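Local coordinates for protein putative phosphosugar isomerases (Salmonella typhimurium LT2, PDB 3FKJ) that probably acts as a phosphosugar isomerase, with two SIS-type alpha/beta domains that would bind a phosphorylated sugar derivative, at residues 176-181 / 303-308; 220-225 / 267-272; 237-242 / 338-343. All coordinates share one frame; numbering follows the deposited sequence.

Contact 1 of 3, residues 176-181 / 303-308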
ATOM      1  N   TYR A 176      -5.050  17.392  20.919  1.00 34.02           N
ATOM      2  CA  TYR A 176      -4.553  16.332  21.833  1.00 33.03           C
ATOM      3  C   TYR A 176      -5.567  15.872  22.875  1.00 34.47           C
ATOM      4  O   TYR A 176      -5.830  14.662  23.040  1.00 32.23           O
ATOM      5  CB  TYR A 176      -3.291  16.824  22.538  1.00 33.26           C
ATOM      6  CG  TYR A 176      -2.584  15.830  23.432  1.00 34.05           C
ATOM      7  CD1 TYR A 176      -1.603  15.000  22.928  1.00 32.26           C
ATOM      8  CD2 TYR A 176      -2.879  15.745  24.797  1.00 35.68           C
ATOM      9  CE1 TYR A 176      -0.933  14.102  23.751  1.00 26.71           C
ATOM     10  CE2 TYR A 176      -2.197  14.846  25.627  1.00 35.59           C
ATOM     11  CZ  TYR A 176      -1.219  14.047  25.079  1.00 30.99           C
ATOM     12  OH  TYR A 176      -0.560  13.148  25.840  1.00 34.20           O
ATOM     13  N   ASP A 177      -6.116  16.842  23.599  1.00 36.10           N
ATOM     14  CA  ASP A 177      -7.058  16.553  24.655  1.00 37.09           C
ATOM     15  C   ASP A 177      -8.306  15.915  24.059  1.00 38.00           C
ATOM     16  O   ASP A 177      -8.868  14.989  24.639  1.00 38.31           O
ATOM     17  CB  ASP A 177      -7.429  17.840  25.429  1.00 39.84           C
ATOM     18  CG  ASP A 177      -6.318  18.333  26.371  1.00 38.23           C
ATOM     19  OD1 ASP A 177      -5.348  17.602  26.660  1.00 38.97           O
ATOM     20  OD2 ASP A 177      -6.438  19.482  26.838  1.00 47.60           O
ATOM     21  N   GLU A 178      -8.739  16.407  22.898  1.00 39.39           N
ATOM     22  CA  GLU A 178      -9.931  15.864  22.231  1.00 40.84           C
ATOM     23  C   GLU A 178      -9.767  14.388  21.855  1.00 39.90           C
ATOM     24  O   GLU A 178     -10.706  13.603  21.971  1.00 40.18           O
ATOM     25  CB  GLU A 178     -10.295  16.671  20.977  1.00 40.60           C
ATOM     26  CG  GLU A 178     -11.590  17.433  21.077  1.00 47.60           C
ATOM     27  CD  GLU A 178     -12.811  16.535  21.330  1.00 59.71           C
ATOM     28  OE1 GLU A 178     -13.363  16.601  22.448  1.00 60.04           O
ATOM     29  OE2 GLU A 178     -13.214  15.775  20.414  1.00 69.05           O
ATOM     30  N   LEU A 179      -8.574  14.017  21.410  1.00 39.42           N
ATOM     31  CA  LEU A 179      -8.329  12.656  20.946  1.00 38.66           C
ATOM     32  C   LEU A 179      -8.158  11.723  22.155  1.00 37.16           C
ATOM     33  O   LEU A 179      -8.622  10.591  22.134  1.00 35.41           O
ATOM     34  CB  LEU A 179      -7.134  12.615  19.985  1.00 37.95           C
ATOM     35  CG  LEU A 179      -6.950  11.389  19.060  1.00 39.43           C
ATOM     36  CD1 LEU A 179      -6.226  11.787  17.820  1.00 36.09           C
ATOM     37  CD2 LEU A 179      -6.216  10.270  19.753  1.00 27.68           C
ATOM     38  N   VAL A 180      -7.530  12.228  23.216  1.00 38.45           N
ATOM     39  CA  VAL A 180      -7.341  11.480  24.449  1.00 38.53           C
ATOM     40  C   VAL A 180      -8.672  11.154  25.101  1.00 40.03           C
ATOM     41  O   VAL A 180      -8.848  10.060  25.646  1.00 41.65           O
ATOM     42  CB  VAL A 180      -6.440  12.244  25.447  1.00 38.85           C
ATOM     43  CG1 VAL A 180      -6.583  11.676  26.857  1.00 38.66           C
ATOM     44  CG2 VAL A 180      -4.968  12.219  24.985  1.00 35.96           C
ATOM     45  N   SER A 181      -9.613  12.090  25.045  1.00 40.69           N
ATOM     46  CA  SER A 181     -10.921  11.856  25.659  1.00 41.42           C
ATOM     47  C   SER A 181     -11.795  11.071  24.675  1.00 39.55           C
ATOM     48  O   SER A 181     -12.625  10.294  25.112  1.00 34.37           O
ATOM     49  CB  SER A 181     -11.572  13.164  26.172  1.00 41.68           C
ATOM     50  OG  SER A 181     -12.317  13.814  25.171  1.00 49.85           O
ATOM     51  N   ASP A 303     -20.160   9.645  18.274  1.00 46.94           N
ATOM     52  CA  ASP A 303     -20.087   9.621  19.732  1.00 46.63           C
ATOM     53  C   ASP A 303     -18.668   9.711  20.280  1.00 46.87           C
ATOM     54  O   ASP A 303     -18.491  10.064  21.423  1.00 44.74           O
ATOM     55  CB  ASP A 303     -20.726   8.346  20.290  1.00 46.74           C
ATOM     56  CG  ASP A 303     -22.170   8.167  19.850  1.00 45.23           C
ATOM     57  OD1 ASP A 303     -22.860   9.185  19.631  1.00 42.34           O
ATOM     58  OD2 ASP A 303     -22.599   6.997  19.724  1.00 43.07           O
ATOM     59  N   LEU A 304     -17.654   9.360  19.502  1.00 48.66           N
ATOM     60  CA  LEU A 304     -16.266   9.537  19.957  1.00 50.13           C
ATOM     61  C   LEU A 304     -15.886  11.018  19.976  1.00 52.30           C
ATOM     62  O   LEU A 304     -15.307  11.517  20.939  1.00 52.08           O
ATOM     63  CB  LEU A 304     -15.276   8.775  19.060  1.00 49.77           C
ATOM     64  CG  LEU A 304     -15.265   7.261  19.210  1.00 49.55           C
ATOM     65  CD1 LEU A 304     -14.288   6.649  18.234  1.00 42.07           C
ATOM     66  CD2 LEU A 304     -14.942   6.865  20.652  1.00 42.94           C
ATOM     67  N   SER A 305     -16.224  11.714  18.901  1.00 54.65           N
ATOM     68  CA  SER A 305     -15.793  13.086  18.705  1.00 56.57           C
ATOM     69  C   SER A 305     -16.349  13.532  17.375  1.00 59.09           C
ATOM     70  O   SER A 305     -16.217  12.814  16.354  1.00 60.74           O
ATOM     71  CB  SER A 305     -14.255  13.180  18.656  1.00 56.49           C
ATOM     72  OG  SER A 305     -13.813  14.459  18.244  1.00 54.55           O
ATOM     73  N   THR A 306     -16.933  14.724  17.371  1.00 59.52           N
ATOM     74  CA  THR A 306     -17.338  15.363  16.133  1.00 60.31           C
ATOM     75  C   THR A 306     -16.122  16.007  15.441  1.00 59.77           C
ATOM     76  O   THR A 306     -16.227  16.414  14.291  1.00 60.83           O
ATOM     77  CB  THR A 306     -18.427  16.413  16.407  1.00 61.38           C
ATOM     78  OG1 THR A 306     -17.938  17.366  17.360  1.00 61.21           O
ATOM     79  CG2 THR A 306     -19.707  15.731  16.949  1.00 59.21           C
ATOM     80  N   ASP A 307     -14.981  16.077  16.143  1.00 58.94           N
ATOM     81  CA  ASP A 307     -13.757  16.728  15.641  1.00 57.66           C
ATOM     82  C   ASP A 307     -12.804  15.754  14.957  1.00 54.57           C
ATOM     83  O   ASP A 307     -12.394  15.981  13.822  1.00 54.99           O
ATOM     84  CB  ASP A 307     -12.965  17.399  16.788  1.00 58.72           C
ATOM     85  CG  ASP A 307     -13.690  18.599  17.416  1.00 66.49           C
ATOM     86  OD1 ASP A 307     -14.913  18.756  17.204  1.00 74.17           O
ATOM     87  OD2 ASP A 307     -13.024  19.379  18.145  1.00 66.59           O
ATOM     88  N   VAL A 308     -12.410  14.708  15.681  1.00 50.11           N
ATOM     89  CA  VAL A 308     -11.259  13.856  15.302  1.00 46.23           C
ATOM     90  C   VAL A 308     -11.597  12.369  15.240  1.00 44.32           C
ATOM     91  O   VAL A 308     -10.698  11.525  15.162  1.00 41.74           O
ATOM     92  CB  VAL A 308     -10.058  14.067  16.278  1.00 46.09           C
ATOM     93  CG1 VAL A 308      -9.718  15.579  16.354  1.00 42.74           C
ATOM     94  CG2 VAL A 308     -10.342  13.484  17.675  1.00 43.10           C
TER
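Ser305 reaches helix 176-184 with its hydroxyl, donating to Glu178 OE2 over 2.6 Å from OG, and the carboxylate oxygen is met nearly along its C-O axis. Three bonds fix the position of OG, because two backbone amides point back at it: Val308 N lies 2.9 Å from Ser305 OG on a nearly straight line (168°), while Asp307 N sits at the same distance on a more bent path. The loop therefore folds as an ST motif, with its hydroxyl handed on to the helix. Thr306 adds a weak bond from its OG1 to Asp307 OD1. Asp307 then brings its carboxylate beside that of Glu178, OD2 lying 3.8 Å from Glu178 CG. The two carboxylate planes are turned 57° apart, and this proximity of like charges could raise the pKa of one of them. Val308 closes the contact with CG2, which rests 3.9 Å from Leu179 CA and also touches CB. Around this join, Leu179 and Leu304 both lean on Phe312, and Leu304 packs against helix 186-196; on its other flank, helix 176-184 rests on helix 155-170 through Tyr176 and Val180. The loop itself links strand 290-295 to helix 313-331.

Contact 2 of 3, residues 220-225 / 267-272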
ATOM      1  N   GLY A 220      -9.163   6.262   3.157  1.00 30.18           N
ATOM      2  CA  GLY A 220      -8.705   7.040   4.322  1.00 32.14           C
ATOM      3  C   GLY A 220      -8.344   6.217   5.530  1.00 31.00           C
ATOM      4  O   GLY A 220      -7.505   5.325   5.428  1.00 30.26           O
ATOM      5  N   PRO A 221      -8.983   6.489   6.690  1.00 32.44           N
ATOM      6  CA  PRO A 221      -8.547   5.835   7.915  1.00 33.71           C
ATOM      7  C   PRO A 221      -8.913   4.345   7.967  1.00 33.06           C
ATOM      8  O   PRO A 221      -8.368   3.610   8.783  1.00 33.34           O
ATOM      9  CB  PRO A 221      -9.340   6.592   9.001  1.00 34.09           C
ATOM     10  CG  PRO A 221     -10.588   6.934   8.321  1.00 29.49           C
ATOM     11  CD  PRO A 221     -10.168   7.336   6.940  1.00 32.77           C
ATOM     12  N   SER A 222      -9.886   3.933   7.147  1.00 32.04           N
ATOM     13  CA  SER A 222     -10.371   2.556   7.134  1.00 29.84           C
ATOM     14  C   SER A 222      -9.667   1.604   6.138  1.00 30.79           C
ATOM     15  O   SER A 222     -10.001   0.413   6.094  1.00 31.03           O
ATOM     16  CB  SER A 222     -11.869   2.539   6.812  1.00 28.86           C
ATOM     17  OG  SER A 222     -12.647   3.296   7.702  1.00 32.17           O
ATOM     18  N   PHE A 223      -8.746   2.117   5.309  1.00 32.40           N
ATOM     19  CA  PHE A 223      -8.166   1.317   4.285  1.00 32.14           C
ATOM     20  C   PHE A 223      -7.308   0.169   4.846  1.00 32.02           C
ATOM     21  O   PHE A 223      -7.355  -0.954   4.348  1.00 29.57           O
ATOM     22  CB  PHE A 223      -7.413   2.145   3.255  1.00 35.09           C
ATOM     23  CG  PHE A 223      -6.801   1.300   2.193  1.00 37.61           C
ATOM     24  CD1 PHE A 223      -7.608   0.629   1.305  1.00 37.72           C
ATOM     25  CD2 PHE A 223      -5.455   1.085   2.144  1.00 48.78           C
ATOM     26  CE1 PHE A 223      -7.084  -0.212   0.359  1.00 35.88           C
ATOM     27  CE2 PHE A 223      -4.921   0.261   1.176  1.00 54.44           C
ATOM     28  CZ  PHE A 223      -5.749  -0.377   0.275  1.00 45.75           C
ATOM     29  N   GLY A 224      -6.595   0.419   5.933  1.00 33.37           N
ATOM     30  CA  GLY A 224      -5.811  -0.641   6.577  1.00 33.10           C
ATOM     31  C   GLY A 224      -6.686  -1.801   7.010  1.00 30.82           C
ATOM     32  O   GLY A 224      -6.357  -2.966   6.815  1.00 30.71           O
ATOM     33  N   ALA A 225      -7.781  -1.466   7.639  1.00 30.84           N
ATOM     34  CA  ALA A 225      -8.787  -2.442   8.069  1.00 31.82           C
ATOM     35  C   ALA A 225      -9.334  -3.313   6.928  1.00 30.94           C
ATOM     36  O   ALA A 225      -9.608  -4.504   7.092  1.00 31.35           O
ATOM     37  CB  ALA A 225      -9.923  -1.727   8.752  1.00 31.59           C
ATOM     38  N   LEU A 267     -15.924  -0.964   4.005  1.00 31.14           N
ATOM     39  CA  LEU A 267     -15.751  -0.387   5.331  1.00 30.06           C
ATOM     40  C   LEU A 267     -15.734   1.105   5.167  1.00 31.19           C
ATOM     41  O   LEU A 267     -14.690   1.677   4.924  1.00 29.86           O
ATOM     42  CB  LEU A 267     -14.447  -0.859   5.959  1.00 29.27           C
ATOM     43  CG  LEU A 267     -14.241  -2.384   6.010  1.00 26.12           C
ATOM     44  CD1 LEU A 267     -13.009  -2.623   6.772  1.00 23.64           C
ATOM     45  CD2 LEU A 267     -15.422  -3.112   6.640  1.00 25.46           C
ATOM     46  N   GLN A 268     -16.919   1.700   5.272  1.00 32.54           N
ATOM     47  CA  GLN A 268     -17.138   3.131   5.058  1.00 32.39           C
ATOM     48  C   GLN A 268     -16.701   3.954   6.289  1.00 32.20           C
ATOM     49  O   GLN A 268     -16.911   3.553   7.446  1.00 27.88           O
ATOM     50  CB  GLN A 268     -18.622   3.414   4.728  1.00 29.65           C
ATOM     51  CG  GLN A 268     -18.924   4.866   4.393  1.00 29.92           C
ATOM     52  CD  GLN A 268     -20.318   5.093   3.840  1.00 33.90           C
ATOM     53  OE1 GLN A 268     -21.233   4.305   4.093  1.00 33.29           O
ATOM     54  NE2 GLN A 268     -20.488   6.182   3.080  1.00 31.28           N
ATOM     55  N   SER A 269     -16.091   5.100   5.995  1.00 30.55           N
ATOM     56  CA  SER A 269     -15.532   5.981   7.000  1.00 30.89           C
ATOM     57  C   SER A 269     -16.405   7.211   7.215  1.00 31.63           C
ATOM     58  O   SER A 269     -17.201   7.613   6.329  1.00 31.58           O
ATOM     59  CB  SER A 269     -14.146   6.491   6.561  1.00 31.51           C
ATOM     60  OG  SER A 269     -13.216   5.449   6.378  1.00 32.97           O
ATOM     61  N   SER A 270     -16.244   7.809   8.395  1.00 30.97           N
ATOM     62  CA  SER A 270     -16.692   9.164   8.627  1.00 30.89           C
ATOM     63  C   SER A 270     -15.645  10.116   8.070  1.00 30.88           C
ATOM     64  O   SER A 270     -14.539   9.715   7.676  1.00 31.21           O
ATOM     65  CB  SER A 270     -16.859   9.421  10.129  1.00 31.61           C
ATOM     66  OG  SER A 270     -15.586   9.538  10.750  1.00 31.93           O
ATOM     67  N   GLY A 271     -15.968  11.392   8.092  1.00 30.49           N
ATOM     68  CA  GLY A 271     -15.005  12.394   7.802  1.00 30.48           C
ATOM     69  C   GLY A 271     -14.663  12.505   6.339  1.00 33.54           C
ATOM     70  O   GLY A 271     -15.483  12.227   5.463  1.00 34.57           O
ATOM     71  N   ARG A 272     -13.427  12.916   6.077  1.00 34.87           N
ATOM     72  CA  ARG A 272     -13.078  13.523   4.773  1.00 35.10           C
ATOM     73  C   ARG A 272     -13.153  12.629   3.525  1.00 33.59           C
ATOM     74  O   ARG A 272     -13.515  13.133   2.439  1.00 31.52           O
ATOM     75  CB  ARG A 272     -11.712  14.183   4.858  1.00 33.28           C
ATOM     76  CG  ARG A 272     -11.742  15.443   5.733  1.00 33.44           C
ATOM     77  CD  ARG A 272     -10.343  15.868   6.122  1.00 33.44           C
ATOM     78  NE  ARG A 272      -9.661  14.893   6.970  1.00 38.21           N
ATOM     79  CZ  ARG A 272      -8.369  14.954   7.316  1.00 37.10           C
ATOM     80  NH1 ARG A 272      -7.611  15.939   6.905  1.00 37.01           N
ATOM     81  NH2 ARG A 272      -7.821  14.032   8.085  1.00 40.89           N
TER
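Ser222 OG and Ser269 OG meet at 2.6 Å, a short bond in which either could be the donor, joining the 3-10 turn before helix 223-238 to the residue after strand 263-268. Ser269 OG also has a weak bond to Ser219 O. Both serines turn OG anti to the carbonyl carbon, chi1 -57° and -61°, which points the two hydroxyls at each other. Carbon crowds round the pair: Ser222 CB comes to 3.2 Å from Ser269 OG, and Pro221 sets its ring carbon CG 3.6 Å from that oxygen. Two residues earlier, on strand 263-268, the carbonyl of Leu267 borders Ser222 CB. The Leu267 side chain runs the other way along the helix start, CD1 packing 3.8 Å from Ala225 CB. The contact joins the 3-10 turn and first helical turn, which follow strand 213-218 after a short loop, to the C-terminal end of the neighbouring parallel strand. Glu78 of the second subunit reaches this loop too, accepting from Gly220 N. In related SIS domains, serine-rich loops at such strand ends hold the sugar phosphate, so the pair lies where a substrate pocket would be expected; the one bond gives each buried hydroxyl a polar partner.

Contact 3 of 3, residues 237-242 / 338-343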
HETATM    1  N   MSE A 237      -7.763 -17.026   7.072  1.00 31.79           N
HETATM    2  CA  MSE A 237      -8.547 -17.688   8.128  1.00 32.63           C
HETATM    3  C   MSE A 237      -9.843 -18.270   7.616  1.00 31.98           C
HETATM    4  O   MSE A 237     -10.599 -18.876   8.384  1.00 32.92           O
HETATM    5  CB  MSE A 237      -8.812 -16.722   9.266  1.00 29.63           C
HETATM    6  CG  MSE A 237      -7.527 -16.142   9.910  1.00 32.40           C
HETATM    7 SE   MSE A 237      -7.764 -15.567  11.793  0.75 25.18          SE
HETATM    8  CE  MSE A 237      -6.445 -14.218  11.827  1.00 26.73           C
ATOM      9  N   GLN A 238     -10.082 -18.096   6.315  1.00 28.12           N
ATOM     10  CA  GLN A 238     -11.264 -18.646   5.668  1.00 28.26           C
ATOM     11  C   GLN A 238     -11.011 -19.316   4.352  1.00 28.85           C
ATOM     12  O   GLN A 238     -11.904 -19.945   3.827  1.00 29.32           O
ATOM     13  CB  GLN A 238     -12.350 -17.564   5.476  1.00 28.36           C
ATOM     14  CG  GLN A 238     -13.015 -17.083   6.735  1.00 29.92           C
ATOM     15  CD  GLN A 238     -13.800 -18.168   7.430  1.00 26.61           C
ATOM     16  OE1 GLN A 238     -14.886 -18.508   7.011  1.00 28.70           O
ATOM     17  NE2 GLN A 238     -13.265 -18.678   8.517  1.00 32.47           N
ATOM     18  N   TRP A 239      -9.810 -19.186   3.807  1.00 28.72           N
ATOM     19  CA  TRP A 239      -9.495 -19.644   2.448  1.00 29.37           C
ATOM     20  C   TRP A 239     -10.485 -19.144   1.378  1.00 30.05           C
ATOM     21  O   TRP A 239     -10.894 -19.907   0.533  1.00 27.31           O
ATOM     22  CB  TRP A 239      -9.314 -21.164   2.352  1.00 31.26           C
ATOM     23  CG  TRP A 239      -8.368 -21.747   3.327  1.00 27.16           C
ATOM     24  CD1 TRP A 239      -7.261 -21.137   3.884  1.00 27.88           C
ATOM     25  CD2 TRP A 239      -8.383 -23.096   3.832  1.00 31.86           C
ATOM     26  NE1 TRP A 239      -6.627 -22.013   4.741  1.00 29.34           N
ATOM     27  CE2 TRP A 239      -7.294 -23.217   4.736  1.00 32.85           C
ATOM     28  CE3 TRP A 239      -9.214 -24.215   3.615  1.00 30.42           C
ATOM     29  CZ2 TRP A 239      -7.033 -24.407   5.437  1.00 24.34           C
ATOM     30  CZ3 TRP A 239      -8.953 -25.388   4.325  1.00 32.08           C
ATOM     31  CH2 TRP A 239      -7.863 -25.471   5.214  1.00 31.06           C
ATOM     32  N   ILE A 240     -10.814 -17.848   1.415  1.00 32.19           N
ATOM     33  CA  ILE A 240     -11.689 -17.192   0.416  1.00 30.40           C
ATOM     34  C   ILE A 240     -10.819 -16.213  -0.374  1.00 31.18           C
ATOM     35  O   ILE A 240     -10.105 -15.399   0.209  1.00 30.22           O
ATOM     36  CB  ILE A 240     -12.846 -16.399   1.113  1.00 32.33           C
ATOM     37  CG1 ILE A 240     -13.838 -17.352   1.780  1.00 34.06           C
ATOM     38  CG2 ILE A 240     -13.560 -15.454   0.121  1.00 26.62           C
ATOM     39  CD1 ILE A 240     -14.649 -16.711   2.956  1.00 28.83           C
ATOM     40  N   ASN A 241     -10.879 -16.298  -1.698  1.00 29.68           N
ATOM     41  CA  ASN A 241     -10.071 -15.474  -2.532  1.00 31.64           C
ATOM     42  C   ASN A 241     -10.486 -14.031  -2.291  1.00 31.77           C
ATOM     43  O   ASN A 241     -11.683 -13.736  -2.147  1.00 30.97           O
ATOM     44  CB  ASN A 241     -10.283 -15.807  -4.007  1.00 32.99           C
ATOM     45  CG  ASN A 241      -9.896 -17.212  -4.355  1.00 33.09           C
ATOM     46  OD1 ASN A 241      -8.715 -17.543  -4.407  1.00 31.51           O
ATOM     47  ND2 ASN A 241     -10.901 -18.044  -4.653  1.00 26.65           N
ATOM     48  N   SER A 242      -9.509 -13.144  -2.220  1.00 32.86           N
ATOM     49  CA  SER A 242      -9.801 -11.768  -1.868  1.00 32.86           C
ATOM     50  C   SER A 242      -8.719 -10.816  -2.333  1.00 31.36           C
ATOM     51  O   SER A 242      -7.522 -11.176  -2.438  1.00 30.42           O
ATOM     52  CB  SER A 242     -10.011 -11.644  -0.337  1.00 33.23           C
ATOM     53  OG  SER A 242     -10.468 -10.365   0.042  1.00 33.98           O
ATOM     54  N   THR A 338      -8.293 -22.265  11.827  1.00 34.40           N
ATOM     55  CA  THR A 338      -7.863 -23.195  10.771  1.00 34.58           C
ATOM     56  C   THR A 338      -6.629 -22.703  10.009  1.00 34.46           C
ATOM     57  O   THR A 338      -6.668 -21.616   9.391  1.00 33.55           O
ATOM     58  CB  THR A 338      -8.968 -23.380   9.677  1.00 36.57           C
ATOM     59  OG1 THR A 338     -10.205 -23.759  10.270  1.00 33.89           O
ATOM     60  CG2 THR A 338      -8.547 -24.422   8.610  1.00 31.19           C
ATOM     61  N   ARG A 339      -5.578 -23.523   9.975  1.00 34.36           N
ATOM     62  CA  ARG A 339      -4.422 -23.319   9.064  1.00 34.83           C
ATOM     63  C   ARG A 339      -3.971 -24.619   8.387  1.00 35.39           C
ATOM     64  O   ARG A 339      -3.990 -25.686   8.995  1.00 34.97           O
ATOM     65  CB  ARG A 339      -3.211 -22.743   9.794  1.00 37.03           C
ATOM     66  CG  ARG A 339      -3.446 -21.477  10.553  1.00 36.67           C
ATOM     67  CD  ARG A 339      -3.723 -20.276   9.656  1.00 34.37           C
ATOM     68  NE  ARG A 339      -3.827 -19.067  10.477  1.00 34.22           N
ATOM     69  CZ  ARG A 339      -4.893 -18.711  11.204  1.00 32.64           C
ATOM     70  NH1 ARG A 339      -6.024 -19.403  11.185  1.00 34.07           N
ATOM     71  NH2 ARG A 339      -4.843 -17.617  11.929  1.00 35.78           N
ATOM     72  N   ARG A 340      -3.559 -24.556   7.124  1.00 34.45           N
ATOM     73  CA  ARG A 340      -2.849 -25.693   6.544  1.00 34.05           C
ATOM     74  C   ARG A 340      -1.338 -25.457   6.459  1.00 34.05           C
ATOM     75  O   ARG A 340      -0.563 -26.399   6.275  1.00 33.87           O
ATOM     76  CB  ARG A 340      -3.452 -26.117   5.197  1.00 33.74           C
ATOM     77  CG  ARG A 340      -3.457 -25.066   4.124  1.00 31.34           C
ATOM     78  CD  ARG A 340      -4.319 -25.483   2.982  1.00 29.80           C
ATOM     79  NE  ARG A 340      -4.846 -24.338   2.257  1.00 29.07           N
ATOM     80  CZ  ARG A 340      -5.675 -24.436   1.213  1.00 31.72           C
ATOM     81  NH1 ARG A 340      -6.050 -25.626   0.750  1.00 35.70           N
ATOM     82  NH2 ARG A 340      -6.161 -23.354   0.637  1.00 30.08           N
ATOM     83  N   TYR A 341      -0.899 -24.219   6.630  1.00 35.44           N
ATOM     84  CA  TYR A 341       0.540 -23.948   6.556  1.00 35.59           C
ATOM     85  C   TYR A 341       1.103 -23.305   7.793  1.00 35.35           C
ATOM     86  O   TYR A 341       2.105 -23.765   8.330  1.00 32.74           O
ATOM     87  CB  TYR A 341       0.848 -23.082   5.353  1.00 36.36           C
ATOM     88  CG  TYR A 341       0.366 -23.667   4.066  1.00 33.60           C
ATOM     89  CD1 TYR A 341       0.713 -24.967   3.689  1.00 36.54           C
ATOM     90  CD2 TYR A 341      -0.465 -22.935   3.227  1.00 39.19           C
ATOM     91  CE1 TYR A 341       0.265 -25.508   2.495  1.00 34.99           C
ATOM     92  CE2 TYR A 341      -0.927 -23.472   2.027  1.00 36.55           C
ATOM     93  CZ  TYR A 341      -0.544 -24.757   1.669  1.00 35.21           C
ATOM     94  OH  TYR A 341      -0.988 -25.281   0.494  1.00 28.61           O
HETATM   95  N   MSE A 342       0.475 -22.216   8.230  1.00 38.22           N
HETATM   96  CA  MSE A 342       0.977 -21.461   9.378  1.00 40.06           C
HETATM   97  C   MSE A 342       0.950 -22.297  10.653  1.00 41.19           C
HETATM   98  O   MSE A 342      -0.073 -22.888  11.013  1.00 40.02           O
HETATM   99  CB  MSE A 342       0.154 -20.184   9.563  1.00 41.07           C
HETATM  100  CG  MSE A 342       0.776 -19.175  10.488  1.00 41.19           C
HETATM  101 SE   MSE A 342      -0.387 -17.649  10.747  0.75 36.53          SE
HETATM  102  CE  MSE A 342      -0.891 -17.401   8.904  1.00 21.83           C
ATOM    103  N   TRP A 343       2.102 -22.320  11.327  1.00 44.89           N
ATOM    104  CA  TRP A 343       2.347 -23.116  12.521  1.00 45.36           C
ATOM    105  C   TRP A 343       2.270 -24.610  12.231  1.00 46.20           C
ATOM    106  O   TRP A 343       2.016 -25.383  13.132  1.00 48.03           O
ATOM    107  CB  TRP A 343       1.381 -22.742  13.658  1.00 45.92           C
ATOM    108  CG  TRP A 343       1.190 -21.273  13.855  1.00 51.54           C
ATOM    109  CD1 TRP A 343       2.163 -20.337  14.064  1.00 58.48           C
ATOM    110  CD2 TRP A 343      -0.061 -20.565  13.884  1.00 57.99           C
ATOM    111  NE1 TRP A 343       1.598 -19.089  14.210  1.00 58.81           N
ATOM    112  CE2 TRP A 343       0.235 -19.202  14.112  1.00 60.69           C
ATOM    113  CE3 TRP A 343      -1.405 -20.953  13.747  1.00 63.99           C
ATOM    114  CZ2 TRP A 343      -0.763 -18.222  14.192  1.00 62.80           C
ATOM    115  CZ3 TRP A 343      -2.394 -19.980  13.841  1.00 64.11           C
ATOM    116  CH2 TRP A 343      -2.066 -18.632  14.057  1.00 62.82           C
TER
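Met237, a selenomethionine at the end of helix 223-238, begins a contact whose main feature is a cation-pi stack, Arg340 on Trp239, in what is probably the second SIS-type alpha/beta domain. The extended Met237 side chain crosses the Arg339 guanidinium, its CG over one face and SE 3.6 Å from NH2. Arg339 is held from other directions: NH1 donates to Thr338 O at 2.9 Å, in the guanidinium plane but above the carbonyl plane, and also to Leu336 O, while NH2 makes a salt bridge to Glu236. Gln238 folds back so that its NE2 reaches Met237 O at 2.7 Å. Trp239 then leaves the helix with positive phi (51°), and its indole is carried out to the C-terminal tail. Thr338 CG2 approaches the six-membered ring obliquely, 3.5 Å from CZ2. Over one face lies Arg340, with CZ 4.1 Å from the centroid of the five-membered ring and only 15° off its normal; the guanidinium lies flat on the indole, the planes somewhat tilted. The indole also meets His334 edge-to-face, and its main polar partner is Glu256 of the second subunit. That same Glu256 accepts from the backbone N of Arg340 and Tyr341, and Glu259 of the second subunit forms a salt bridge with Arg340 NH1, so the stacked cation also serves the dimer interface. Arg340 starts from the position between its backbone N and carbonyl carbon (chi1 59°) and then extends to NE, carrying its chain obliquely across the indole face: CD stands 4.3 Å from the centroid of the six-membered ring, and NE comes to 3.7 Å from Trp239 CE2.

How the contacts relate
Along the chain, contact 1 opens first at 176-181 and closes at 303-308, with contact 2 nested inside that loop; contact 3 alternates with both, starting inside and ending near the C-terminus. Contacts 1 and 2 have centres about 17 Å apart, and contacts 1 and 3 about 37 Å apart, on opposite sides of the chain's centre. Helix 223-238 runs between contacts 2 and 3, whose centres are about 26 Å apart: its first turn belongs to contact 2 and its last to contact 3. Both reach the same parallel sheet and the second subunit, so one helix connects the C-terminal end of the sheet, where substrate would probably bind, with a tail that packs on the partner chain.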